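Local coordinates for protein beta-lactamase (Sphaerobacter thermophilus, PDB 4EWF) that probably hydrolyses the amide bond of beta-lactams to give substituted beta-amino acids, as a member of the class A beta-lactamase family, at residues V33-E38 and T267-P272; P57-V62 and A190-Q195; G89-L94 and L98-E103; K149-P152 and D156-E159. All coordinates share one frame; numbering follows the deposited sequence. Where two conformers were deposited one is given.

From the N terminus, V33-E38 opens interaction 1, which closes only at T267-P272, so its loop spans nearly the whole chain and holds the other three contacts. It joins an edge hairpin of the five-stranded sheet to the end of helix 249-266. Inside it, interaction 2 links helix 55-67 to helix 182-192, and its loop in turn contains interactions 3 and 4. Those two close short loops in series, 89-94 on 98-103 and then 149-152 on 156-159; no loop crosses another. Interactions 2 and 3 touch, with M191 CE 3.6 Å from E103 OE1. Interactions 1 and 3 lie on opposite sides of the chain's centre, about 39 Å between centres.

Interaction 1 of 4, residues V33-E38 and T267-P272; sequences VAPGGE and TGLIPP
A34, P35, T267 and L269 join the first hairpin of the antiparallel sheet to the C-terminal end of helix 249-266, at one end of the sandwich. The hairpin turns at A34-G37 as a type I turn with a G1 bulge: G37 N bonds A34 O, A34 N bonds E38 O, and G37 has a positive phi of 110°. Opposite it, the helix ends in a Schellman motif with G268 at positive phi. T267 is modelled in two conformers; in the one described, it directs CG2 at the methyl of A34, with CB of A34 and CG2 of T267 3.6 Å apart. In this copy the hydroxyl, set between the backbone N and the carbonyl carbon (chi1 59°), bonds A263 O in the last helical turn, so that the methyl can meet the hairpin. P35 crosses T267 at about a right angle, with CD 4.1 Å from CB of T267. Beyond the helix end, L269 also rests on L237 and L264. Its chi1 of -101°, well off a staggered value, turns both methyls to the proline ring: CD1 and CD2 of L269 each lie 3.9 Å from CG of P35.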
loop_
_atom_site.group_PDB
_atom_site.type_symbol
_atom_site.label_atom_id
_atom_site.label_comp_id
_atom_site.label_asym_id
_atom_site.label_seq_id
_atom_site.Cartn_x
_atom_site.Cartn_y
_atom_site.Cartn_z
ATOM N N VAL A 33 -5.433 -12.816 2.174
ATOM C CA VAL A 33 -5.532 -13.661 3.348
ATOM C C VAL A 33 -6.907 -13.564 3.977
ATOM O O VAL A 33 -7.325 -12.490 4.393
ATOM C CB VAL A 33 -4.470 -13.292 4.401
ATOM C CG1 VAL A 33 -4.493 -14.309 5.538
ATOM C CG2 VAL A 33 -3.080 -13.223 3.750
ATOM N N ALA A 34 -7.605 -14.698 4.052
ATOM C CA ALA A 34 -8.936 -14.736 4.641
ATOM C C ALA A 34 -8.846 -14.599 6.150
ATOM O O ALA A 34 -7.802 -14.875 6.741
ATOM C CB ALA A 34 -9.644 -16.056 4.276
ATOM N N PRO A 35 -9.948 -14.184 6.782
ATOM C CA PRO A 35 -10.057 -14.110 8.237
ATOM C C PRO A 35 -9.465 -15.339 8.920
ATOM O O PRO A 35 -8.693 -15.205 9.871
ATOM C CB PRO A 35 -11.563 -14.058 8.455
ATOM C CG PRO A 35 -12.057 -13.310 7.276
ATOM C CD PRO A 35 -11.184 -13.734 6.123
ATOM N N GLY A 36 -9.803 -16.526 8.445
ATOM C CA GLY A 36 -9.222 -17.720 9.041
ATOM C C GLY A 36 -7.700 -17.846 8.970
ATOM O O GLY A 36 -7.095 -18.551 9.773
ATOM N N GLY A 37 -7.080 -17.169 8.008
ATOM C CA GLY A 37 -5.659 -17.342 7.741
ATOM C C GLY A 37 -5.422 -18.055 6.416
ATOM O O GLY A 37 -4.295 -18.070 5.895
ATOM N N GLU A 38 -6.483 -18.652 5.863
ATOM C CA GLU A 38 -6.375 -19.294 4.556
ATOM C C GLU A 38 -6.003 -18.278 3.471
ATOM O O GLU A 38 -6.560 -17.184 3.404
ATOM C CB GLU A 38 -7.649 -20.049 4.159
ATOM C CG GLU A 38 -7.439 -20.753 2.820
ATOM C CD GLU A 38 -8.611 -21.597 2.370
ATOM O OE1 GLU A 38 -8.717 -21.821 1.146
ATOM O OE2 GLU A 38 -9.407 -22.045 3.227
ATOM N N THR A 267 -14.946 -15.332 0.968
ATOM C CA THR A 267 -14.658 -15.516 2.388
ATOM C C THR A 267 -15.877 -15.256 3.266
ATOM O O THR A 267 -15.802 -15.388 4.487
ATOM C CB THR A 267 -13.510 -14.580 2.845
ATOM O OG1 THR A 267 -13.883 -13.219 2.603
ATOM C CG2 THR A 267 -12.259 -14.877 2.067
ATOM N N GLY A 268 -16.995 -14.883 2.645
ATOM C CA GLY A 268 -18.231 -14.658 3.375
ATOM C C GLY A 268 -18.289 -13.341 4.126
ATOM O O GLY A 268 -19.126 -13.156 5.019
ATOM N N LEU A 269 -17.406 -12.417 3.761
ATOM C CA LEU A 269 -17.393 -11.092 4.370
ATOM C C LEU A 269 -18.513 -10.194 3.833
ATOM O O LEU A 269 -18.985 -9.299 4.532
ATOM C CB LEU A 269 -16.020 -10.422 4.176
ATOM C CG LEU A 269 -15.060 -10.454 5.377
ATOM C CD1 LEU A 269 -15.388 -11.563 6.347
ATOM C CD2 LEU A 269 -13.598 -10.535 4.957
ATOM N N ILE A 270 -18.902 -10.398 2.577
ATOM C CA ILE A 270 -20.141 -9.805 2.072
ATOM C C ILE A 270 -20.952 -10.957 1.510
ATOM O O ILE A 270 -20.409 -12.043 1.307
ATOM C CB ILE A 270 -19.895 -8.759 0.978
ATOM C CG1 ILE A 270 -19.264 -9.430 -0.255
ATOM C CG2 ILE A 270 -19.016 -7.648 1.506
ATOM C CD1 ILE A 270 -18.844 -8.454 -1.340
ATOM N N PRO A 271 -22.253 -10.739 1.262
ATOM C CA PRO A 271 -23.059 -11.889 0.805
ATOM C C PRO A 271 -22.629 -12.418 -0.577
ATOM O O PRO A 271 -21.963 -11.704 -1.346
ATOM C CB PRO A 271 -24.510 -11.354 0.801
ATOM C CG PRO A 271 -24.425 -9.883 1.007
ATOM C CD PRO A 271 -23.062 -9.546 1.572
ATOM N N PRO A 272 -22.964 -13.681 -0.883
ATOM C CA PRO A 272 -22.596 -14.227 -2.195
ATOM C C PRO A 272 -23.200 -13.412 -3.345
ATOM O O PRO A 272 -24.233 -12.779 -3.160
ATOM C CB PRO A 272 -23.184 -15.648 -2.164
ATOM C CG PRO A 272 -24.154 -15.657 -1.030
ATOM C CD PRO A 272 -23.626 -14.687 -0.035
#

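Interaction 2 of 4, residues P57-V62 and A190-Q195; sequences PLMIAV and AMLEKQ
This buried contact belongs to the helical part of the class A beta-lactamase fold, where helix 55-67, which starts within a probable SxxK motif (S52, K55), faces the end of helix 182-192. M59, M191 and L192 carry it. The helices keep some distance here, the closest CA atoms, those of M59 and M191, being 9.5 Å apart, and the long side chain of selenomethionine M59 bridges the gap. It runs out straight, with CG anti to the backbone N (chi1 176°), and then bends at its last torsion (chi3 59°). The selenium thereby meets the root of M191, SE of M59 lying 3.9 Å from CB of M191, while the terminal methyl turns to L192, with CE of M59 4.2 Å from CG of L192. M191, also selenomethionine, folds back at chi2 (-66°); its CB makes the nearest approach, and its selenium points away from M59. No hydrogen bond crosses; the evidence is for apolar packing only. V106 and I110 of helix 102-111 also touch M59. L192 reaches K216 on strand 212-220 and shares backbone hydrogen bonding with S215. Packing of the SxxK helix against a helix that leads to the strand with the K(T/S)G-type sequence is consistent with the helical domain beside the active site of a class A serine beta-lactamase.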
loop_
_atom_site.group_PDB
_atom_site.type_symbol
_atom_site.label_atom_id
_atom_site.label_comp_id
_atom_site.label_asym_id
_atom_site.label_seq_id
_atom_site.Cartn_x
_atom_site.Cartn_y
_atom_site.Cartn_z
ATOM N N PRO A 57 6.113 0.488 4.354
ATOM C CA PRO A 57 7.240 0.268 5.263
ATOM C C PRO A 57 7.954 1.568 5.639
ATOM O O PRO A 57 8.539 1.621 6.708
ATOM C CB PRO A 57 8.168 -0.663 4.465
ATOM C CG PRO A 57 7.742 -0.527 3.048
ATOM C CD PRO A 57 6.258 -0.256 3.089
ATOM N N LEU A 58 7.915 2.590 4.785
ATOM C CA LEU A 58 8.491 3.892 5.149
ATOM C C LEU A 58 7.762 4.466 6.374
ATOM O O LEU A 58 8.386 4.926 7.338
ATOM C CB LEU A 58 8.405 4.875 3.967
ATOM C CG LEU A 58 8.732 6.350 4.271
ATOM C CD1 LEU A 58 10.157 6.536 4.791
ATOM C CD2 LEU A 58 8.486 7.219 3.041
HETATM N N MSE A 59 6.432 4.442 6.332
HETATM C CA MSE A 59 5.637 4.889 7.470
HETATM C C MSE A 59 6.007 4.103 8.732
HETATM O O MSE A 59 6.133 4.665 9.816
HETATM C CB MSE A 59 4.147 4.718 7.181
HETATM C CG MSE A 59 3.237 5.073 8.363
HETATM SE SE MSE A 59 1.354 4.865 7.887
HETATM C CE MSE A 59 1.305 3.021 7.389
ATOM N N ILE A 60 6.178 2.792 8.587
ATOM C CA ILE A 60 6.522 1.973 9.736
ATOM C C ILE A 60 7.858 2.439 10.323
ATOM O O ILE A 60 8.017 2.527 11.543
ATOM C CB ILE A 60 6.548 0.465 9.381
ATOM C CG1 ILE A 60 5.142 0.011 8.974
ATOM C CG2 ILE A 60 7.048 -0.349 10.573
ATOM C CD1 ILE A 60 5.069 -1.409 8.317
ATOM N N ALA A 61 8.816 2.750 9.454
ATOM C CA ALA A 61 10.122 3.206 9.937
ATOM C C ALA A 61 9.960 4.490 10.738
ATOM O O ALA A 61 10.605 4.676 11.772
ATOM C CB ALA A 61 11.092 3.415 8.784
ATOM N N VAL A 62 9.093 5.375 10.254
ATOM C CA VAL A 62 8.818 6.620 10.960
ATOM C C VAL A 62 8.244 6.377 12.361
ATOM O O VAL A 62 8.757 6.902 13.353
ATOM C CB VAL A 62 7.871 7.525 10.146
ATOM C CG1 VAL A 62 7.439 8.715 10.976
ATOM C CG2 VAL A 62 8.552 7.970 8.857
ATOM N N ALA A 190 -5.182 3.668 11.097
ATOM C CA ALA A 190 -5.999 4.854 10.898
ATOM C C ALA A 190 -5.496 5.736 9.734
ATOM O O ALA A 190 -6.296 6.365 9.039
ATOM C CB ALA A 190 -6.116 5.663 12.209
HETATM N N MSE A 191 -4.181 5.804 9.521
HETATM C CA MSE A 191 -3.658 6.544 8.363
HETATM C C MSE A 191 -4.110 5.882 7.057
HETATM O O MSE A 191 -4.569 6.558 6.135
HETATM C CB MSE A 191 -2.127 6.610 8.368
HETATM C CG MSE A 191 -1.541 7.624 9.311
HETATM SE SE MSE A 191 -1.994 9.471 8.777
HETATM C CE MSE A 191 -1.187 10.394 10.309
ATOM N N LEU A 192 -3.943 4.560 6.969
ATOM C CA LEU A 192 -4.364 3.827 5.772
ATOM C C LEU A 192 -5.851 4.027 5.482
ATOM O O LEU A 192 -6.261 4.054 4.324
ATOM C CB LEU A 192 -4.028 2.333 5.886
ATOM C CG LEU A 192 -2.523 2.063 5.857
ATOM C CD1 LEU A 192 -2.225 0.631 6.257
ATOM C CD2 LEU A 192 -1.945 2.379 4.461
ATOM N N GLU A 193 -6.648 4.208 6.526
ATOM C CA GLU A 193 -8.077 4.452 6.345
ATOM C C GLU A 193 -8.329 5.800 5.656
ATOM O O GLU A 193 -9.411 6.047 5.126
ATOM C CB GLU A 193 -8.825 4.372 7.683
ATOM C CG GLU A 193 -8.857 2.956 8.271
ATOM C CD GLU A 193 -9.481 2.876 9.668
ATOM O OE1 GLU A 193 -10.377 3.688 9.982
ATOM O OE2 GLU A 193 -9.075 1.980 10.447
ATOM N N LYS A 194 -7.325 6.666 5.652
ATOM C CA LYS A 194 -7.489 7.985 5.042
ATOM C C LYS A 194 -7.153 8.004 3.539
ATOM O O LYS A 194 -7.204 9.051 2.893
ATOM C CB LYS A 194 -6.707 9.032 5.846
ATOM C CG LYS A 194 -7.342 9.227 7.233
ATOM C CD LYS A 194 -6.816 10.432 7.951
ATOM C CE LYS A 194 -7.578 10.647 9.251
ATOM N NZ LYS A 194 -7.544 9.421 10.097
ATOM N N GLN A 195 -6.818 6.833 2.997
ATOM C CA GLN A 195 -6.641 6.631 1.552
ATOM C C GLN A 195 -7.728 7.363 0.751
ATOM O O GLN A 195 -8.917 7.165 0.990
ATOM C CB GLN A 195 -6.686 5.126 1.244
ATOM C CG GLN A 195 -6.645 4.754 -0.233
ATOM C CD GLN A 195 -5.486 5.398 -0.961
ATOM O OE1 GLN A 195 -5.690 6.197 -1.860
ATOM N NE2 GLN A 195 -4.263 5.043 -0.578
#

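Interaction 3 of 4, residues G89-L94 and L98-E103; sequences GVLLHL and LELTLE. With SO4 (sulfate ion), chain F.
L98 and L91 have the most surface buried here, followed equally by L94 and L100, and the four leucines form a small apolar cluster between the 3-10 segment 91-93 with the residue after it and strand 99-101 with the residue before it. L98 sends one methyl into the cluster: its CD2 is 3.7 Å from CD1 of L94 and 4.0 Å from CD2 of L91. CG of L98 lies opposite its own backbone N (chi1 -178°), which places that methyl where both partners converge. L91 meets L98 at about a right angle but faces L100 tip to tip, CD2 of L91 being 3.9 Å from CD1 of L100. The other methyl, CD1 of L91, is 4.0 Å from the same L100 CD1, so L100 CD1 sits before the fork of L91. The sulfate modelled near H93 ND1 is very close and its detail doubtful. L91 also touches T116 and A117 of helix 115-125 and L108 of helix 102-111, whereas L98 and L100 pair through their backbones with L79 and I77, so the cluster lies in the helical part of the class A beta-lactamase fold, between the two-stranded sheet 76-78/99-101 and both helices.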
loop_
_atom_site.group_PDB
_atom_site.type_symbol
_atom_site.label_atom_id
_atom_site.label_comp_id
_atom_site.label_asym_id
_atom_site.label_seq_id
_atom_site.Cartn_x
_atom_site.Cartn_y
_atom_site.Cartn_z
ATOM N N GLY A 89 0.977 14.372 -5.402
ATOM C CA GLY A 89 1.208 15.199 -4.240
ATOM C C GLY A 89 0.693 16.613 -4.422
ATOM O O GLY A 89 0.217 16.999 -5.496
ATOM N N VAL A 90 0.792 17.386 -3.355
ATOM C CA VAL A 90 0.327 18.761 -3.366
ATOM C C VAL A 90 1.463 19.731 -2.976
ATOM O O VAL A 90 1.512 20.904 -3.421
ATOM C CB VAL A 90 -0.931 18.881 -2.472
ATOM C CG1 VAL A 90 -0.579 18.845 -0.989
ATOM C CG2 VAL A 90 -1.710 20.097 -2.822
ATOM N N LEU A 91 2.408 19.240 -2.182
ATOM C CA LEU A 91 3.496 20.103 -1.697
ATOM C C LEU A 91 4.305 20.723 -2.821
ATOM O O LEU A 91 4.786 21.850 -2.688
ATOM C CB LEU A 91 4.431 19.340 -0.743
ATOM C CG LEU A 91 3.788 18.894 0.577
ATOM C CD1 LEU A 91 4.804 18.159 1.469
ATOM C CD2 LEU A 91 3.183 20.090 1.323
ATOM N N LEU A 92 4.452 20.004 -3.931
ATOM C CA LEU A 92 5.226 20.550 -5.026
ATOM C C LEU A 92 4.720 21.879 -5.526
ATOM O O LEU A 92 5.474 22.598 -6.149
ATOM C CB LEU A 92 5.392 19.581 -6.205
ATOM C CG LEU A 92 4.324 18.703 -6.870
ATOM C CD1 LEU A 92 2.869 18.959 -6.482
ATOM C CD2 LEU A 92 4.537 18.683 -8.390
ATOM N N HIS A 93 3.461 22.213 -5.256
ATOM C CA HIS A 93 2.902 23.471 -5.748
ATOM C C HIS A 93 2.599 24.477 -4.640
ATOM O O HIS A 93 2.069 25.553 -4.911
ATOM C CB HIS A 93 1.623 23.215 -6.550
ATOM C CG HIS A 93 1.834 22.385 -7.775
ATOM N ND1 HIS A 93 2.714 22.744 -8.773
ATOM C CD2 HIS A 93 1.276 21.215 -8.167
ATOM C CE1 HIS A 93 2.701 21.823 -9.720
ATOM N NE2 HIS A 93 1.833 20.886 -9.380
ATOM N N LEU A 94 2.916 24.129 -3.398
ATOM C CA LEU A 94 2.648 25.032 -2.274
ATOM C C LEU A 94 3.878 25.882 -2.011
ATOM O O LEU A 94 4.977 25.530 -2.438
ATOM C CB LEU A 94 2.264 24.236 -1.028
ATOM C CG LEU A 94 0.979 23.409 -1.158
ATOM C CD1 LEU A 94 0.643 22.780 0.202
ATOM C CD2 LEU A 94 -0.190 24.274 -1.637
ATOM N N LEU A 98 6.676 26.815 3.647
ATOM C CA LEU A 98 5.539 26.243 4.354
ATOM C C LEU A 98 6.046 25.353 5.488
ATOM O O LEU A 98 6.864 24.462 5.272
ATOM C CB LEU A 98 4.698 25.405 3.391
ATOM C CG LEU A 98 3.426 24.748 3.937
ATOM C CD1 LEU A 98 2.365 25.783 4.234
ATOM C CD2 LEU A 98 2.899 23.748 2.918
ATOM N N GLU A 99 5.558 25.593 6.695
ATOM C CA GLU A 99 5.995 24.819 7.844
ATOM C C GLU A 99 4.995 23.717 8.184
ATOM O O GLU A 99 3.847 23.990 8.513
ATOM C CB GLU A 99 6.226 25.745 9.039
ATOM C CG GLU A 99 6.967 25.107 10.193
ATOM C CD GLU A 99 7.540 26.141 11.157
ATOM O OE1 GLU A 99 7.620 27.337 10.786
ATOM O OE2 GLU A 99 7.912 25.752 12.285
ATOM N N LEU A 100 5.452 22.471 8.086
ATOM C CA LEU A 100 4.623 21.295 8.335
ATOM C C LEU A 100 5.091 20.570 9.597
ATOM O O LEU A 100 6.111 20.937 10.181
ATOM C CB LEU A 100 4.736 20.342 7.140
ATOM C CG LEU A 100 4.303 21.014 5.824
ATOM C CD1 LEU A 100 5.142 20.550 4.641
ATOM C CD2 LEU A 100 2.823 20.793 5.570
ATOM N N THR A 101 4.352 19.544 10.011
ATOM C CA THR A 101 4.786 18.691 11.105
ATOM C C THR A 101 5.096 17.321 10.534
ATOM O O THR A 101 4.712 17.008 9.401
ATOM C CB THR A 101 3.718 18.523 12.206
ATOM O OG1 THR A 101 2.518 17.991 11.626
ATOM C CG2 THR A 101 3.426 19.847 12.918
ATOM N N LEU A 102 5.804 16.511 11.311
ATOM C CA LEU A 102 6.072 15.138 10.911
ATOM C C LEU A 102 4.754 14.412 10.630
ATOM O O LEU A 102 4.647 13.658 9.670
ATOM C CB LEU A 102 6.856 14.418 12.019
ATOM C CG LEU A 102 7.197 12.947 11.743
ATOM C CD1 LEU A 102 8.008 12.815 10.473
ATOM C CD2 LEU A 102 7.955 12.323 12.922
ATOM N N GLU A 103 3.736 14.641 11.455
ATOM C CA GLU A 103 2.453 13.980 11.209
ATOM C C GLU A 103 1.812 14.426 9.882
ATOM O O GLU A 103 1.285 13.593 9.137
ATOM C CB GLU A 103 1.478 14.141 12.391
ATOM C CG GLU A 103 0.162 13.399 12.165
ATOM C CD GLU A 103 -0.612 13.112 13.452
ATOM O OE1 GLU A 103 -1.377 12.123 13.480
ATOM O OE2 GLU A 103 -0.466 13.875 14.424
HETATM S S SO4 F . 4.538 25.773 -9.402
HETATM O O1 SO4 F . 5.976 25.738 -9.137
HETATM O O2 SO4 F . 3.865 24.787 -8.565
HETATM O O3 SO4 F . 3.996 27.096 -9.094
HETATM O O4 SO4 F . 4.295 25.460 -10.809
#

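Interaction 4 of 4, residues K149-P152 and D156-E159; sequences KGRP and DEPE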
loop_
_atom_site.group_PDB
_atom_site.type_symbol
_atom_site.label_atom_id
_atom_site.label_comp_id
_atom_site.label_asym_id
_atom_site.label_seq_id
_atom_site.Cartn_x
_atom_site.Cartn_y
_atom_site.Cartn_z
ATOM N N LYS A 149 10.161 9.726 -7.840
ATOM C CA LYS A 149 10.383 10.599 -8.997
ATOM C C LYS A 149 9.166 10.701 -9.921
ATOM O O LYS A 149 9.173 11.476 -10.866
ATOM C CB LYS A 149 11.607 10.133 -9.791
ATOM C CG LYS A 149 12.900 10.213 -9.002
ATOM C CD LYS A 149 13.964 9.296 -9.571
ATOM C CE LYS A 149 15.124 9.132 -8.591
ATOM N NZ LYS A 149 15.783 10.431 -8.264
ATOM N N GLY A 150 8.133 9.909 -9.647
ATOM C CA GLY A 150 6.946 9.877 -10.489
ATOM C C GLY A 150 7.069 9.044 -11.764
ATOM O O GLY A 150 6.197 9.091 -12.632
ATOM N N ARG A 151 8.150 8.280 -11.892
ATOM C CA ARG A 151 8.359 7.465 -13.088
ATOM C C ARG A 151 9.083 6.175 -12.727
ATOM O O ARG A 151 9.756 6.105 -11.691
ATOM C CB ARG A 151 9.145 8.242 -14.148
ATOM C CG ARG A 151 10.487 8.759 -13.659
ATOM C CD ARG A 151 11.272 9.392 -14.793
ATOM N NE ARG A 151 12.026 10.565 -14.352
ATOM C CZ ARG A 151 13.256 10.523 -13.846
ATOM N NH1 ARG A 151 13.860 11.647 -13.474
ATOM N NH2 ARG A 151 13.883 9.360 -13.712
ATOM N N PRO A 152 8.930 5.133 -13.561
ATOM C CA PRO A 152 9.644 3.894 -13.232
ATOM C C PRO A 152 11.127 4.154 -13.422
ATOM O O PRO A 152 11.492 5.015 -14.226
ATOM C CB PRO A 152 9.155 2.895 -14.302
ATOM C CG PRO A 152 8.076 3.605 -15.085
ATOM C CD PRO A 152 8.307 5.079 -14.893
ATOM N N ASP A 156 18.839 0.283 -15.815
ATOM C CA ASP A 156 20.129 0.388 -15.139
ATOM C C ASP A 156 20.103 1.274 -13.900
ATOM O O ASP A 156 21.151 1.545 -13.311
ATOM C CB ASP A 156 21.218 0.866 -16.113
ATOM C CG ASP A 156 20.921 2.234 -16.707
ATOM O OD1 ASP A 156 21.878 2.907 -17.150
ATOM O OD2 ASP A 156 19.739 2.639 -16.733
ATOM N N GLU A 157 18.919 1.742 -13.515
ATOM C CA GLU A 157 18.762 2.466 -12.248
ATOM C C GLU A 157 18.094 1.557 -11.211
ATOM O O GLU A 157 17.206 0.789 -11.549
ATOM C CB GLU A 157 17.895 3.723 -12.424
ATOM C CG GLU A 157 18.383 4.724 -13.474
ATOM C CD GLU A 157 17.350 5.819 -13.757
ATOM O OE1 GLU A 157 16.134 5.556 -13.589
ATOM O OE2 GLU A 157 17.750 6.940 -14.143
ATOM N N PRO A 158 18.505 1.668 -9.945
ATOM C CA PRO A 158 17.912 0.909 -8.837
ATOM C C PRO A 158 16.407 1.126 -8.749
ATOM O O PRO A 158 15.952 2.259 -8.749
ATOM C CB PRO A 158 18.586 1.513 -7.600
ATOM C CG PRO A 158 19.882 2.055 -8.103
ATOM C CD PRO A 158 19.612 2.535 -9.497
ATOM N N GLU A 159 15.644 0.043 -8.673
ATOM C CA GLU A 159 14.204 0.141 -8.584
ATOM C C GLU A 159 13.756 -0.347 -7.213
ATOM O O GLU A 159 14.496 -1.080 -6.530
ATOM C CB GLU A 159 13.555 -0.698 -9.708
ATOM C CG GLU A 159 12.018 -0.679 -9.744
ATOM C CD GLU A 159 11.430 0.720 -9.942
ATOM O OE1 GLU A 159 11.327 1.473 -8.947
ATOM O OE2 GLU A 159 11.061 1.056 -11.091
HETATM O O HOH W 1 13.610 6.633 -14.572
#
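The backbones of P152 and E159 approach to 7.5 Å between CA atoms, both extended (psi 153° and 158°), within the irregular loop between helix 127-136 and strand 161-162. Its place before the short strand that pairs with 48-49 is consistent with the omega loop of class A beta-lactamases. No direct hydrogen bond joins the segments; side chains and a water do the work. E159 leaves its backbone with CG anti to N and bends at chi2 (60°), which brings OE2 to 3.8 Å from CA of P152. The same oxygen makes a salt bridge to R49 and accepts a hydrogen bond from A153 N, so the carboxylate is fixed from several quarters. E157 OE1 is shared likewise, by a salt bridge to R146 and a hydrogen bond from L154 N. R151 faces this glutamate with opposite charge, yet its NH2 stays 4.4 Å from OE1 of E157, too far for a salt bridge. A water fills the role of link and lies at the edge of the guanidinium, in its plane. It accepts from R151 NH2 at 2.9 Å, and donates to E157 OE1 at 2.9 Å and to P152 O at 2.7 Å.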